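Local coordinates for nuclease-like protein (Chaetomium thermophilum, PDB 6GRB), which is the junction-resolving enzyme GEN1, which binds branched DNA and probably cuts four-way junctions and 5'-flaps, at residues 253-256 / 257-261; 171-174 / 175-178. All blocks are in the same frame, centred on the assembly; numbering follows the deposited sequence. Where two conformers were deposited one is given.

Contact 1. Residues 253-256 / 257-261. With nucleotides of chain B; nucleotides of chain C.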
loop_
_atom_site.group_PDB
_atom_site.type_symbol
_atom_site.label_atom_id
_atom_site.label_comp_id
_atom_site.label_asym_id
_atom_site.label_seq_id
_atom_site.Cartn_x
_atom_site.Cartn_y
_atom_site.Cartn_z
ATOM N N GLY A 253 1.205 39.986 10.132
ATOM C CA GLY A 253 -0.075 39.487 9.648
ATOM C C GLY A 253 -0.021 38.044 9.192
ATOM O O GLY A 253 -0.631 37.689 8.173
ATOM N N PHE A 254 0.703 37.192 9.932
ATOM C CA PHE A 254 0.877 35.806 9.509
ATOM C C PHE A 254 -0.376 34.951 9.693
ATOM O O PHE A 254 -0.434 33.846 9.138
ATOM C CB PHE A 254 2.033 35.157 10.270
ATOM C CG PHE A 254 3.388 35.496 9.734
ATOM C CD1 PHE A 254 3.555 35.908 8.422
ATOM C CD2 PHE A 254 4.506 35.384 10.549
ATOM C CE1 PHE A 254 4.811 36.219 7.939
ATOM C CE2 PHE A 254 5.760 35.688 10.071
ATOM C CZ PHE A 254 5.914 36.104 8.765
ATOM N N PHE A 255 -1.358 35.429 10.447
ATOM C CA PHE A 255 -2.599 34.692 10.670
ATOM C C PHE A 255 -3.841 35.497 10.394
ATOM O O PHE A 255 -3.787 36.612 9.924
ATOM C CB PHE A 255 -2.713 34.267 12.122
ATOM C CG PHE A 255 -1.429 33.897 12.733
ATOM C CD1 PHE A 255 -1.095 32.578 12.896
ATOM C CD2 PHE A 255 -0.560 34.853 13.132
ATOM C CE1 PHE A 255 0.094 32.216 13.463
ATOM C CE2 PHE A 255 0.632 34.510 13.700
ATOM C CZ PHE A 255 0.965 33.189 13.867
ATOM N N ARG A 256 -4.974 34.895 10.700
ATOM C CA ARG A 256 -6.263 35.564 10.574
ATOM C C ARG A 256 -6.526 36.511 11.742
ATOM O O ARG A 256 -7.037 37.619 11.547
ATOM C CB ARG A 256 -7.362 34.505 10.481
ATOM C CG ARG A 256 -7.040 33.275 11.335
ATOM C CD ARG A 256 -8.232 32.332 11.575
ATOM N NE ARG A 256 -7.991 31.474 12.743
ATOM C CZ ARG A 256 -8.510 31.684 13.958
ATOM N NH1 ARG A 256 -9.341 32.718 14.180
ATOM N NH2 ARG A 256 -8.214 30.839 14.948
ATOM N N THR A 257 -6.209 36.095 12.965
ATOM C CA THR A 257 -6.492 36.896 14.148
ATOM C C THR A 257 -5.267 36.927 15.055
ATOM O O THR A 257 -4.257 36.262 14.804
ATOM C CB THR A 257 -7.716 36.364 14.919
ATOM O OG1 THR A 257 -7.591 34.953 15.134
ATOM C CG2 THR A 257 -8.993 36.633 14.148
ATOM N N LYS A 258 -5.353 37.751 16.099
ATOM C CA LYS A 258 -4.405 37.674 17.196
ATOM C C LYS A 258 -4.738 36.470 18.076
ATOM O O LYS A 258 -5.857 35.944 18.060
ATOM C CB LYS A 258 -4.424 38.960 18.020
ATOM N N HIS A 259 -3.744 36.028 18.845
ATOM C CA HIS A 259 -3.885 34.855 19.705
ATOM C C HIS A 259 -3.167 35.096 21.030
ATOM O O HIS A 259 -2.350 34.294 21.486
ATOM C CB HIS A 259 -3.380 33.599 18.987
ATOM C CG HIS A 259 -4.144 33.286 17.739
ATOM N ND1 HIS A 259 -3.718 33.675 16.487
ATOM C CD2 HIS A 259 -5.338 32.675 17.557
ATOM C CE1 HIS A 259 -4.603 33.295 15.586
ATOM N NE2 HIS A 259 -5.598 32.688 16.209
ATOM N N LYS A 260 -3.488 36.213 21.672
ATOM C CA LYS A 260 -2.888 36.576 22.952
ATOM C C LYS A 260 -3.527 35.842 24.125
ATOM O O LYS A 260 -3.774 36.435 25.178
ATOM C CB LYS A 260 -2.975 38.090 23.144
ATOM N N ALA A 261 -3.809 34.556 23.965
ATOM C CA ALA A 261 -4.376 33.757 25.041
ATOM C C ALA A 261 -3.989 32.299 24.839
ATOM O O ALA A 261 -4.250 31.448 25.698
ATOM C CB ALA A 261 -5.895 33.916 25.099
ATOM P P DT B 12 -8.238 35.494 21.986
ATOM O OP1 DT B 12 -6.783 35.248 21.830
ATOM O OP2 DT B 12 -8.742 36.151 23.213
ATOM O "O5'" DT B 12 -8.730 36.312 20.700
ATOM C "C5'" DT B 12 -8.778 35.672 19.420
ATOM C "C4'" DT B 12 -9.589 36.492 18.427
ATOM O "O4'" DT B 12 -10.998 36.232 18.597
ATOM C "C3'" DT B 12 -9.407 38.005 18.521
ATOM O "O3'" DT B 12 -8.843 38.455 17.300
ATOM C "C2'" DT B 12 -10.835 38.560 18.771
ATOM C "C1'" DT B 12 -11.742 37.402 18.348
ATOM N N1 DT B 12 -13.053 37.270 19.126
ATOM C C2 DT B 12 -14.267 37.142 18.443
ATOM O O2 DT B 12 -14.372 37.188 17.230
ATOM N N3 DT B 12 -15.365 36.973 19.248
ATOM C C4 DT B 12 -15.388 36.912 20.635
ATOM O O4 DT B 12 -16.437 36.772 21.277
ATOM C C5 DT B 12 -14.090 37.036 21.281
ATOM C C7 DT B 12 -13.982 36.988 22.780
ATOM C C6 DT B 12 -13.004 37.192 20.502
ATOM P P DC C 8 -11.074 29.337 10.428
ATOM O OP1 DC C 8 -9.852 29.764 9.701
ATOM O OP2 DC C 8 -12.100 28.485 9.785
ATOM O "O5'" DC C 8 -10.641 28.575 11.756
ATOM C "C5'" DC C 8 -10.438 29.299 12.938
ATOM C "C4'" DC C 8 -10.666 28.419 14.135
ATOM O "O4'" DC C 8 -12.034 28.501 14.547
ATOM C "C3'" DC C 8 -10.403 26.942 13.881
ATOM O "O3'" DC C 8 -9.168 26.615 14.466
ATOM C "C2'" DC C 8 -11.584 26.212 14.554
ATOM C "C1'" DC C 8 -12.338 27.335 15.256
ATOM N N1 DC C 8 -13.814 27.180 15.261
ATOM C C2 DC C 8 -14.494 27.180 16.479
ATOM O O2 DC C 8 -13.842 27.282 17.526
ATOM N N3 DC C 8 -15.851 27.069 16.476
ATOM C C4 DC C 8 -16.509 26.960 15.316
ATOM N N4 DC C 8 -17.843 26.845 15.358
ATOM C C5 DC C 8 -15.826 26.964 14.063
ATOM C C6 DC C 8 -14.493 27.083 14.081
ATOM P P DG B 13 -8.367 39.973 17.101
ATOM O OP1 DG B 13 -7.234 39.917 16.141
ATOM O OP2 DG B 13 -8.211 40.650 18.410
ATOM O "O5'" DG B 13 -9.636 40.648 16.402
ATOM C "C5'" DG B 13 -10.341 39.936 15.369
ATOM C "C4'" DG B 13 -11.632 40.651 15.016
ATOM O "O4'" DG B 13 -12.692 40.237 15.926
ATOM C "C3'" DG B 13 -11.574 42.182 15.114
ATOM O "O3'" DG B 13 -12.353 42.741 14.089
ATOM C "C2'" DG B 13 -12.215 42.445 16.466
ATOM C "C1'" DG B 13 -13.305 41.392 16.453
ATOM N N9 DG B 13 -13.833 41.101 17.776
ATOM C C8 DG B 13 -13.163 41.214 18.972
ATOM N N7 DG B 13 -13.894 40.911 20.007
ATOM C C5 DG B 13 -15.141 40.590 19.466
ATOM C C6 DG B 13 -16.341 40.187 20.104
ATOM O O6 DG B 13 -16.549 40.027 21.312
ATOM N N1 DG B 13 -17.363 39.959 19.185
ATOM C C2 DG B 13 -17.247 40.108 17.822
ATOM N N2 DG B 13 -18.347 39.840 17.102
ATOM N N3 DG B 13 -16.132 40.481 17.205
ATOM C C4 DG B 13 -15.119 40.705 18.090
#

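Contact 2. Residues 171-174 / 175-178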
loop_
_atom_site.group_PDB
_atom_site.type_symbol
_atom_site.label_atom_id
_atom_site.label_comp_id
_atom_site.label_asym_id
_atom_site.label_seq_id
_atom_site.Cartn_x
_atom_site.Cartn_y
_atom_site.Cartn_z
ATOM N N LEU A 171 -4.409 8.265 -3.650
ATOM C CA LEU A 171 -2.996 8.601 -3.817
ATOM C C LEU A 171 -2.749 10.014 -3.326
ATOM O O LEU A 171 -3.472 10.940 -3.700
ATOM C CB LEU A 171 -2.535 8.502 -5.278
ATOM C CG LEU A 171 -1.047 8.818 -5.606
ATOM C CD1 LEU A 171 -0.635 8.072 -6.866
ATOM C CD2 LEU A 171 -0.698 10.293 -5.782
ATOM N N HIS A 172 -1.717 10.174 -2.520
ATOM C CA HIS A 172 -1.238 11.481 -2.110
ATOM C C HIS A 172 0.221 11.624 -2.515
ATOM O O HIS A 172 1.008 10.675 -2.400
ATOM C CB HIS A 172 -1.399 11.687 -0.610
ATOM C CG HIS A 172 -2.796 12.025 -0.196
ATOM N ND1 HIS A 172 -3.283 13.314 -0.213
ATOM C CD2 HIS A 172 -3.808 11.245 0.250
ATOM C CE1 HIS A 172 -4.534 13.313 0.209
ATOM N NE2 HIS A 172 -4.879 12.070 0.491
ATOM N N ASP A 173 0.569 12.811 -2.995
ATOM C CA ASP A 173 1.887 13.098 -3.537
ATOM C C ASP A 173 2.474 14.245 -2.728
ATOM O O ASP A 173 1.957 15.365 -2.770
ATOM C CB ASP A 173 1.774 13.450 -5.026
ATOM C CG ASP A 173 3.118 13.438 -5.752
ATOM O OD1 ASP A 173 3.238 12.692 -6.738
ATOM O OD2 ASP A 173 4.039 14.182 -5.359
ATOM N N ALA A 174 3.552 13.956 -1.993
ATOM C CA ALA A 174 4.245 14.991 -1.230
ATOM C C ALA A 174 4.734 16.135 -2.115
ATOM O O ALA A 174 4.772 17.289 -1.676
ATOM C CB ALA A 174 5.412 14.374 -0.470
ATOM N N LYS A 175 5.100 15.842 -3.365
ATOM C CA LYS A 175 5.633 16.888 -4.228
ATOM C C LYS A 175 4.537 17.859 -4.647
ATOM O O LYS A 175 4.784 19.071 -4.748
ATOM C CB LYS A 175 6.314 16.279 -5.456
ATOM C CG LYS A 175 7.197 17.264 -6.231
ATOM C CD LYS A 175 7.272 16.944 -7.743
ATOM C CE LYS A 175 8.150 15.703 -8.074
ATOM N NZ LYS A 175 8.519 15.629 -9.547
ATOM N N LYS A 176 3.314 17.356 -4.883
ATOM C CA LYS A 176 2.219 18.246 -5.267
ATOM C C LYS A 176 1.620 18.949 -4.053
ATOM O O LYS A 176 1.281 20.137 -4.129
ATOM C CB LYS A 176 1.144 17.468 -6.030
ATOM C CG LYS A 176 1.735 16.439 -6.963
ATOM C CD LYS A 176 0.818 15.987 -8.098
ATOM C CE LYS A 176 1.444 14.741 -8.763
ATOM N NZ LYS A 176 0.770 14.243 -10.012
ATOM N N ILE A 177 1.474 18.229 -2.932
ATOM C CA ILE A 177 0.946 18.841 -1.711
ATOM C C ILE A 177 1.767 20.068 -1.349
ATOM O O ILE A 177 1.233 21.175 -1.199
ATOM C CB ILE A 177 0.917 17.823 -0.554
ATOM C CG1 ILE A 177 -0.141 16.763 -0.817
ATOM C CG2 ILE A 177 0.630 18.522 0.763
ATOM C CD1 ILE A 177 -0.114 15.594 0.151
ATOM N N ALA A 178 3.089 19.892 -1.249
ATOM C CA ALA A 178 3.963 20.962 -0.774
ATOM C C ALA A 178 3.903 22.193 -1.673
ATOM O O ALA A 178 4.048 23.327 -1.191
ATOM C CB ALA A 178 5.394 20.447 -0.654
#

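Contact 1. Residues 253-256 / 257-261
The guanidinium of R256 lies between DNA and protein: the sugar carbon C5' of DC8 of chain C sits 3.1 Å above the plane, over its centre, while T257 OG1 and H259 NE2 come to the opposite face, NE2 offset toward the rim. The imidazole meets this group edge-on, the two planes 81° apart. The H259 ring also turns its edge to the face of F255, an edge-to-face pair with centroids 5.6 Å apart, H259 CE1 lying 4.1 Å from F255 CB. An extended chain from CG to NE carries the R256 guanidinium over T257 to H259. On the other DNA strand, K258 N gives a nearly straight hydrogen bond of 2.9 Å to OP1 of DG13 of chain B, and T257 CB packs 3.4 Å from O3' of DT12 of chain B. Behind the loop, F255 and H259 rest on helix 210-226. With an alanine in place of R256, the DC8 sugar would probably lose its flat cation, and the H259 edge its cover. The chemistry is that of backbone recognition: a main-chain N-H holds one phosphate and a cationic side chain packs on a second strand, contacts that involve no base and suggest little sequence dependence.

Contact 2. Residues 171-174 / 175-178
A strand passes directly into a helix here, and the join is an N-cap: D173 ends strand 168-173 and caps helix 174-178. Its OD2 accepts from two main-chain donors, K175 N at 2.8 Å through the anti lone pair and K176 N at 3.3 Å from above the carboxylate plane. With CG anti to the backbone N (chi1 -166°), the carboxylate swings forward over the first turn, where K175 N has no helical acceptor and K176 N only a weak bond to D173 O. The D173 carbonyl starts the regular pattern: I177 N reaches D173 O at 2.9 Å in a nearly straight bond, and A178 N follows onto A174 O at 3.1 Å. K176 crosses the carboxylate obliquely, its CG 3.5 Å from D173 CG and its CE 3.4 Å from D173 OD1; the ammonium NZ stays beyond salt-bridge range and probably adds only a diffuse attraction. On the buried side, in one of two conformers of H172, I177 CD1 approaches H172 ND1 at 3.9 Å, and I10 of helix 6-10 touches both residues. The same conformer brings the H172 ring to that of Y7, with the H172 side chain about 8 Å from that of D141, a magnesium ligand. An aspartate accepting from the N-H groups two and three residues on is the classic helix N-cap, placed here at a strand-to-helix junction within the XPG I-region.

How the contacts relate
Contact 2 comes first along the chain, where strand 168-173 of the seven-stranded mixed sheet runs into helix 174-178; contact 1 follows in the loop between helices 237-249 and 273-278. Their centres are 28 Å apart, and their nearest atoms about 15 Å, so they neither touch nor share a helix or strand. Both lie on the same side of the chain's centre, contact 1 far out at about 39 Å and contact 2 closer in at about 16 Å. The pair illustrates a division of labour in one chain: 171-178 belongs to the core that carries the metal site, whereas 253-261 reaches out to the DNA backbone at a distance from it.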